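Local coordinates for protein Non-ribosomal peptide synthetase (Streptomyces halstedii, PDB 3WV4) that is a non-ribosomal peptide synthetase whose modelled part has the layered alpha/beta fold of the AMP-binding enzyme family, within the ANL clan, at residues Cys345-Pro353 / Val363-Ile372; Ile218-Asn226 / Tyr250-Thr258. All blocks are in the same frame, centred on the assembly; numbering follows the deposited sequence.

Contact 1 of 2, residues Cys345-Pro353 / Val363-Ile372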
loop_
_atom_site.group_PDB
_atom_site.type_symbol
_atom_site.label_atom_id
_atom_site.label_comp_id
_atom_site.label_asym_id
_atom_site.label_seq_id
_atom_site.Cartn_x
_atom_site.Cartn_y
_atom_site.Cartn_z
ATOM N N CYS A 345 0.788 11.361 1.875
ATOM C CA CYS A 345 0.987 10.923 3.277
ATOM C C CYS A 345 0.322 9.573 3.626
ATOM O O CYS A 345 0.005 9.282 4.768
ATOM C CB CYS A 345 0.443 12.019 4.179
ATOM S SG CYS A 345 -1.310 12.256 4.119
ATOM N N LYS A 346 0.097 8.761 2.612
ATOM C CA LYS A 346 -0.667 7.514 2.651
ATOM C C LYS A 346 -2.116 7.693 2.956
ATOM O O LYS A 346 -2.960 7.264 2.150
ATOM C CB LYS A 346 -0.045 6.484 3.574
ATOM C CG LYS A 346 -0.820 5.202 3.685
ATOM C CD LYS A 346 -1.389 4.591 2.408
ATOM C CE LYS A 346 -2.201 3.320 2.742
ATOM N NZ LYS A 346 -2.744 2.536 1.576
ATOM N N ARG A 347 -2.441 8.240 4.133
ATOM C CA ARG A 347 -3.820 8.349 4.543
ATOM C C ARG A 347 -4.014 9.490 5.516
ATOM O O ARG A 347 -3.093 9.859 6.274
ATOM C CB ARG A 347 -4.341 6.999 5.075
ATOM C CG ARG A 347 -5.820 6.971 5.241
ATOM C CD ARG A 347 -6.436 5.583 5.316
ATOM N NE ARG A 347 -6.313 4.899 4.041
ATOM C CZ ARG A 347 -6.008 3.611 3.907
ATOM N NH1 ARG A 347 -5.866 2.832 4.996
ATOM N NH2 ARG A 347 -5.944 3.067 2.702
ATOM N N ILE A 348 -5.188 10.058 5.494
ATOM C CA ILE A 348 -5.443 11.262 6.276
ATOM C C ILE A 348 -6.389 11.036 7.424
ATOM O O ILE A 348 -6.124 11.517 8.553
ATOM C CB ILE A 348 -6.013 12.378 5.383
ATOM C CG1 ILE A 348 -4.846 12.761 4.482
ATOM C CG2 ILE A 348 -6.498 13.553 6.223
ATOM C CD1 ILE A 348 -5.076 13.666 3.299
ATOM N N SER A 349 -7.507 10.393 7.136
ATOM C CA SER A 349 -8.537 10.214 8.127
ATOM C C SER A 349 -9.166 8.869 7.942
ATOM O O SER A 349 -9.191 8.308 6.801
ATOM C CB SER A 349 -9.627 11.275 8.012
ATOM O OG SER A 349 -10.382 11.088 6.785
ATOM N N ILE A 350 -9.639 8.332 9.060
ATOM C CA ILE A 350 -10.412 7.096 9.093
ATOM C C ILE A 350 -11.566 7.252 10.074
ATOM O O ILE A 350 -11.393 7.819 11.109
ATOM C CB ILE A 350 -9.544 5.875 9.540
ATOM C CG1 ILE A 350 -8.416 5.652 8.576
ATOM C CG2 ILE A 350 -10.422 4.633 9.672
ATOM C CD1 ILE A 350 -7.519 4.466 8.988
ATOM N N MET A 351 -12.754 6.828 9.671
ATOM C CA MET A 351 -13.880 6.794 10.536
ATOM C C MET A 351 -13.753 5.536 11.338
ATOM O O MET A 351 -13.706 4.429 10.798
ATOM C CB MET A 351 -15.186 6.708 9.784
ATOM C CG MET A 351 -16.398 6.893 10.685
ATOM S SD MET A 351 -16.401 8.525 11.563
ATOM C CE MET A 351 -17.362 9.541 10.526
ATOM N N PRO A 352 -13.755 5.683 12.654
ATOM C CA PRO A 352 -13.623 4.459 13.431
ATOM C C PRO A 352 -14.773 3.476 13.184
ATOM O O PRO A 352 -15.915 3.907 13.180
ATOM C CB PRO A 352 -13.658 4.968 14.883
ATOM C CG PRO A 352 -13.072 6.322 14.827
ATOM C CD PRO A 352 -13.495 6.897 13.467
ATOM N N PRO A 353 -14.467 2.157 13.069
ATOM C CA PRO A 353 -15.464 1.124 12.773
ATOM C C PRO A 353 -16.684 1.183 13.628
ATOM O O PRO A 353 -17.821 1.050 13.100
ATOM C CB PRO A 353 -14.696 -0.173 12.996
ATOM C CG PRO A 353 -13.372 0.152 12.503
ATOM C CD PRO A 353 -13.110 1.617 12.914
ATOM N N VAL A 363 -15.509 11.897 6.606
ATOM C CA VAL A 363 -14.508 10.898 6.259
ATOM C C VAL A 363 -13.607 10.525 7.474
ATOM O O VAL A 363 -12.458 10.067 7.330
ATOM C CB VAL A 363 -13.612 11.365 5.087
ATOM C CG1 VAL A 363 -14.415 11.361 3.797
ATOM C CG2 VAL A 363 -12.971 12.722 5.352
ATOM N N GLY A 364 -14.109 10.795 8.657
ATOM C CA GLY A 364 -13.480 10.294 9.891
ATOM C C GLY A 364 -12.542 11.224 10.593
ATOM O O GLY A 364 -12.536 12.471 10.374
ATOM N N LEU A 365 -11.730 10.623 11.462
ATOM C CA LEU A 365 -10.837 11.373 12.358
ATOM C C LEU A 365 -9.449 11.224 11.820
ATOM O O LEU A 365 -9.180 10.261 11.157
ATOM C CB LEU A 365 -10.914 10.771 13.742
ATOM C CG LEU A 365 -12.236 10.958 14.456
ATOM C CD1 LEU A 365 -12.355 10.015 15.636
ATOM C CD2 LEU A 365 -12.343 12.404 14.920
ATOM N N PRO A 366 -8.549 12.181 12.112
ATOM C CA PRO A 366 -7.148 12.042 11.754
ATOM C C PRO A 366 -6.591 10.716 12.191
ATOM O O PRO A 366 -7.086 10.126 13.134
ATOM C CB PRO A 366 -6.450 13.093 12.588
ATOM C CG PRO A 366 -7.498 13.997 13.122
ATOM C CD PRO A 366 -8.791 13.258 13.093
ATOM N N LEU A 367 -5.569 10.254 11.499
ATOM C CA LEU A 367 -4.889 9.038 11.887
ATOM C C LEU A 367 -4.279 9.298 13.248
ATOM O O LEU A 367 -3.851 10.430 13.559
ATOM C CB LEU A 367 -3.779 8.720 10.936
ATOM C CG LEU A 367 -4.025 8.229 9.502
ATOM C CD1 LEU A 367 -2.795 7.462 9.034
ATOM C CD2 LEU A 367 -5.243 7.352 9.357
ATOM N N PRO A 368 -4.284 8.278 14.108
ATOM C CA PRO A 368 -3.675 8.519 15.418
ATOM C C PRO A 368 -2.231 9.011 15.258
ATOM O O PRO A 368 -1.474 8.413 14.487
ATOM C CB PRO A 368 -3.692 7.130 16.069
ATOM C CG PRO A 368 -4.789 6.408 15.405
ATOM C CD PRO A 368 -5.039 7.024 14.057
ATOM N N GLY A 369 -1.854 10.038 16.037
ATOM C CA GLY A 369 -0.522 10.578 15.997
ATOM C C GLY A 369 -0.306 11.623 14.930
ATOM O O GLY A 369 0.837 11.968 14.676
ATOM N N THR A 370 -1.365 12.095 14.261
ATOM C CA THR A 370 -1.190 13.037 13.148
ATOM C C THR A 370 -2.106 14.196 13.443
ATOM O O THR A 370 -2.889 14.089 14.350
ATOM C CB THR A 370 -1.560 12.391 11.788
ATOM O OG1 THR A 370 -2.967 12.202 11.710
ATOM C CG2 THR A 370 -0.926 11.028 11.678
ATOM N N THR A 371 -1.989 15.300 12.720
ATOM C CA THR A 371 -2.860 16.463 12.935
ATOM C C THR A 371 -3.430 16.928 11.615
ATOM O O THR A 371 -2.688 17.041 10.645
ATOM C CB THR A 371 -2.037 17.622 13.560
ATOM O OG1 THR A 371 -1.689 17.249 14.905
ATOM C CG2 THR A 371 -2.828 18.879 13.628
ATOM N N ILE A 372 -4.740 17.184 11.578
ATOM C CA ILE A 372 -5.351 17.809 10.449
ATOM C C ILE A 372 -5.655 19.271 10.847
ATOM O O ILE A 372 -6.331 19.499 11.853
ATOM C CB ILE A 372 -6.723 17.165 10.103
ATOM C CG1 ILE A 372 -6.654 15.697 9.679
ATOM C CG2 ILE A 372 -7.432 17.979 9.053
ATOM C CD1 ILE A 372 -5.356 15.420 9.019
HETATM O O HOH W 1 -3.756 12.764 9.161
#

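Contact 2 of 2, residues Ile218-Asn226 / Tyr250-Thr258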
loop_
_atom_site.group_PDB
_atom_site.type_symbol
_atom_site.label_atom_id
_atom_site.label_comp_id
_atom_site.label_asym_id
_atom_site.label_seq_id
_atom_site.Cartn_x
_atom_site.Cartn_y
_atom_site.Cartn_z
ATOM N N ILE A 218 6.466 4.948 6.358
ATOM C CA ILE A 218 5.686 3.823 5.868
ATOM C C ILE A 218 5.264 2.986 7.046
ATOM O O ILE A 218 4.103 2.706 7.222
ATOM C CB ILE A 218 6.464 2.958 4.828
ATOM C CG1 ILE A 218 6.635 3.713 3.479
ATOM C CG2 ILE A 218 5.703 1.679 4.492
ATOM C CD1 ILE A 218 7.580 2.982 2.510
ATOM N N VAL A 219 6.215 2.642 7.906
ATOM C CA VAL A 219 5.932 1.827 9.050
ATOM C C VAL A 219 5.003 2.573 9.942
ATOM O O VAL A 219 4.027 1.999 10.459
ATOM C CB VAL A 219 7.226 1.465 9.779
ATOM C CG1 VAL A 219 6.974 0.742 11.092
ATOM C CG2 VAL A 219 8.076 0.556 8.883
ATOM N N PHE A 220 5.252 3.870 10.136
ATOM C CA PHE A 220 4.371 4.650 10.999
ATOM C C PHE A 220 2.956 4.647 10.472
ATOM O O PHE A 220 2.007 4.331 11.180
ATOM C CB PHE A 220 4.832 6.116 11.135
ATOM C CG PHE A 220 3.822 6.938 11.801
ATOM C CD1 PHE A 220 3.709 6.881 13.158
ATOM C CD2 PHE A 220 2.861 7.616 11.074
ATOM C CE1 PHE A 220 2.721 7.550 13.824
ATOM C CE2 PHE A 220 1.852 8.319 11.741
ATOM C CZ PHE A 220 1.783 8.259 13.114
ATOM N N ALA A 221 2.793 4.981 9.196
ATOM C CA ALA A 221 1.451 4.993 8.650
ATOM C C ALA A 221 0.790 3.641 8.761
ATOM O O ALA A 221 -0.386 3.567 9.054
ATOM C CB ALA A 221 1.434 5.506 7.184
ATOM N N ALA A 222 1.508 2.542 8.531
ATOM C CA ALA A 222 0.857 1.221 8.680
ATOM C C ALA A 222 0.390 0.995 10.124
ATOM O O ALA A 222 -0.736 0.568 10.327
ATOM C CB ALA A 222 1.763 0.099 8.234
ATOM N N SER A 223 1.233 1.317 11.104
ATOM C CA SER A 223 0.871 1.156 12.550
ATOM C C SER A 223 -0.291 2.059 12.904
ATOM O O SER A 223 -1.164 1.705 13.679
ATOM C CB SER A 223 2.086 1.467 13.453
ATOM O OG SER A 223 2.386 2.882 13.433
ATOM N N SER A 224 -0.353 3.220 12.298
ATOM C CA SER A 224 -1.452 4.158 12.652
ATOM C C SER A 224 -2.797 3.761 12.070
ATOM O O SER A 224 -3.855 3.827 12.720
ATOM C CB SER A 224 -1.076 5.579 12.211
ATOM O OG SER A 224 -2.096 6.492 12.496
ATOM N N ILE A 225 -2.792 3.385 10.809
ATOM C CA ILE A 225 -4.007 2.862 10.187
ATOM C C ILE A 225 -4.530 1.657 10.998
ATOM O O ILE A 225 -5.734 1.495 11.304
ATOM C CB ILE A 225 -3.688 2.430 8.716
ATOM C CG1 ILE A 225 -3.493 3.639 7.816
ATOM C CG2 ILE A 225 -4.813 1.592 8.207
ATOM C CD1 ILE A 225 -2.731 3.354 6.530
ATOM N N ASN A 226 -3.604 0.791 11.353
ATOM C CA ASN A 226 -3.974 -0.435 12.040
ATOM C C ASN A 226 -4.447 -0.190 13.455
ATOM O O ASN A 226 -5.349 -0.892 13.912
ATOM C CB ASN A 226 -2.889 -1.487 12.102
ATOM C CG ASN A 226 -3.497 -2.835 12.421
ATOM O OD1 ASN A 226 -4.592 -3.158 11.970
ATOM N ND2 ASN A 226 -2.903 -3.530 13.298
ATOM N N TYR A 250 -0.022 -1.597 1.359
ATOM C CA TYR A 250 -0.192 -1.452 2.790
ATOM C C TYR A 250 -0.996 -2.568 3.363
ATOM O O TYR A 250 -1.005 -2.789 4.585
ATOM C CB TYR A 250 -0.819 -0.115 3.166
ATOM C CG TYR A 250 0.197 0.985 3.266
ATOM C CD1 TYR A 250 0.622 1.448 4.473
ATOM C CD2 TYR A 250 0.740 1.525 2.120
ATOM C CE1 TYR A 250 1.533 2.484 4.545
ATOM C CE2 TYR A 250 1.661 2.543 2.156
ATOM C CZ TYR A 250 2.071 3.027 3.371
ATOM O OH TYR A 250 2.993 4.035 3.427
ATOM N N LYS A 251 -1.683 -3.284 2.496
ATOM C CA LYS A 251 -2.310 -4.497 2.962
ATOM C C LYS A 251 -1.237 -5.562 3.124
ATOM O O LYS A 251 -1.308 -6.340 4.059
ATOM C CB LYS A 251 -3.579 -4.832 2.125
ATOM C CG LYS A 251 -4.799 -3.826 2.394
ATOM C CD LYS A 251 -4.745 -2.719 3.609
ATOM C CE LYS A 251 -4.630 -1.221 3.186
ATOM N NZ LYS A 251 -5.401 -0.060 3.904
ATOM N N VAL A 252 -0.183 -5.526 2.304
ATOM C CA VAL A 252 1.014 -6.397 2.537
ATOM C C VAL A 252 1.682 -6.007 3.870
ATOM O O VAL A 252 2.002 -6.857 4.688
ATOM C CB VAL A 252 2.076 -6.214 1.446
ATOM C CG1 VAL A 252 3.333 -7.017 1.768
ATOM C CG2 VAL A 252 1.543 -6.587 0.087
ATOM N N LEU A 253 1.846 -4.695 4.099
ATOM C CA LEU A 253 2.508 -4.243 5.334
ATOM C C LEU A 253 1.727 -4.518 6.573
ATOM O O LEU A 253 2.275 -5.013 7.595
ATOM C CB LEU A 253 2.816 -2.766 5.265
ATOM C CG LEU A 253 3.746 -2.403 4.102
ATOM C CD1 LEU A 253 3.651 -0.901 3.758
ATOM C CD2 LEU A 253 5.132 -2.774 4.483
ATOM N N ILE A 254 0.438 -4.211 6.530
ATOM C CA ILE A 254 -0.373 -4.381 7.710
ATOM C C ILE A 254 -0.576 -5.882 8.030
ATOM O O ILE A 254 -0.575 -6.267 9.227
ATOM C CB ILE A 254 -1.694 -3.644 7.583
ATOM C CG1 ILE A 254 -1.410 -2.138 7.617
ATOM C CG2 ILE A 254 -2.636 -4.074 8.697
ATOM C CD1 ILE A 254 -2.478 -1.295 7.030
ATOM N N SER A 255 -0.771 -6.714 7.017
ATOM C CA SER A 255 -0.827 -8.151 7.285
ATOM C C SER A 255 0.436 -8.559 7.930
ATOM O O SER A 255 0.425 -9.275 8.889
ATOM C CB SER A 255 -1.057 -9.020 6.049
ATOM O OG SER A 255 -2.111 -8.494 5.287
ATOM N N THR A 256 1.546 -8.081 7.413
ATOM C CA THR A 256 2.849 -8.489 7.937
ATOM C C THR A 256 3.052 -7.954 9.368
ATOM O O THR A 256 3.490 -8.677 10.254
ATOM C CB THR A 256 3.954 -8.069 6.978
ATOM O OG1 THR A 256 3.659 -8.578 5.661
ATOM C CG2 THR A 256 5.258 -8.607 7.419
ATOM N N LEU A 257 2.625 -6.737 9.626
ATOM C CA LEU A 257 2.728 -6.119 10.980
ATOM C C LEU A 257 2.023 -6.976 12.006
ATOM O O LEU A 257 2.547 -7.207 13.078
ATOM C CB LEU A 257 2.140 -4.701 10.967
ATOM C CG LEU A 257 1.853 -3.984 12.265
ATOM C CD1 LEU A 257 3.138 -3.707 13.048
ATOM C CD2 LEU A 257 1.193 -2.649 11.953
ATOM N N THR A 258 0.861 -7.510 11.664
ATOM C CA THR A 258 0.037 -8.147 12.627
ATOM C C THR A 258 0.087 -9.681 12.552
ATOM O O THR A 258 -0.445 -10.310 13.408
ATOM C CB THR A 258 -1.454 -7.770 12.401
ATOM O OG1 THR A 258 -1.840 -8.173 11.077
ATOM C CG2 THR A 258 -1.644 -6.276 12.552
#

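Contact 1 of 2, residues Cys345-Pro353 / Val363-Ile372
Ile350 and Leu365 form the hydrogen-bonded pair of a short antiparallel hairpin. Ile350 N reaches Leu365 O at 2.9 Å, and Leu365 N returns to Ile350 O at 2.8 Å. Beside the pair the backbones nearly touch: Gly364 CA lies 3.6 Å from Met351 CA, a spacing that leaves no room for a side chain. Further along, Leu367 N gives Ile348 O a longer bond of 3.3 Å.

The packing is close around Leu367. Its CD2 meets both CG1 and CD1 of Ile350 at 3.7 Å, while CD1 rests against the carbonyl oxygen of Arg347. Ile348 points its CG2 branch at the Ile372 CD1 methyl, 3.6 Å away, the two side chains crossing at about a right angle. By contrast, Pro368 and Gly369, in the rest of the type II turn that starts at Leu367, stand off segment 345-353, with Gly369 exposed. There Thr370 OG1 donates to Leu367 O at 2.7 Å, and a water donates to both Thr370 OG1 and Ile348 O, bridging the segments.

Strand 349-350 lies between strands 335-340 and 362-366, with Ile348 and Ser349 facing Tyr340 as a classic beta bulge. Strand 362-366 also pairs with 437-439, and helix 215-229 packs on Ile350 and Leu367 through Val228 and Ser224.

Contact 2 of 2, residues Ile218-Asn226 / Tyr250-Thr258
The Tyr250 ring packs against helix 218-226, with the backbone N of Ala222 in the ring plane at its CE1 edge. One face carries Leu253 CD1, a methyl of the ring's own helix, 3.8 Å above the plane and over the centre. Ala221 CB, Ile225 CD1 and Ile218 O approach the ring obliquely. The phenol thus sits as a knob in a hole lined by Ile218, Ala221, Ala222 and Ile225. Its OH lies 3.6 Å from Ile218 CA, and the two side chains cross at about a right angle.

The same Leu253 methyl also touches Ile218, its CD1 3.4 Å from Ile218 CG2, tighter than usual for two carbons. In the middle of the interface Ala222 is the point of closest backbone approach, opposite Ile254: its CB is 3.9 Å from Ile254 CG1, while Ile254 CD1 continues to Ile225 CG2. Leu257 lays CD2 against Ser223 CA at 3.9 Å.

At the far end Asn226 and Thr258 approach from opposite directions; the modelled distance of 3.1 Å from Asn226 ND2 to Thr258 CG2 is too short to be trusted. Thr258 OG1 turns back to bond its own helix at Ile254 O, which directs the methyl, anti to the carbonyl carbon, at the amide; Asn226 OD1 takes the backbone N-H of Tyr231 instead.

No hydrogen bond joins the two helices, whose axes approach to 9.5 Å at a crossing angle of -72°. This is steep apolar helix packing inside an alpha/beta domain: helix 246-258 is the connection of a beta-alpha-beta crossover between the neighbouring parallel strands 236-239 and 261-264, and helix 215-229 lies across it.

Overall arrangement
The chain first closes contact 2: helix 215-229 leads through strand 236-239 to helix 246-258, which folds back across it. It then runs through strands 261-264 and 284-287, helix 289-300 and strands 311-314 and 335-340, the last three strands parallel neighbours in the large sheet, before contact 1 closes the much shorter hairpin loop. The two loops lie in series, neither enclosing the other, yet their contacts adjoin, with centres about 14 Å apart. Ser224 OG probably hydrogen-bonds Pro368 O at 2.8 Å, and Lys346 CE packs on the Tyr250 ring. Arg347 NH1 and Lys251 NZ come close despite like charge. The crossed helices thus abut the large mixed sheet at its hairpin.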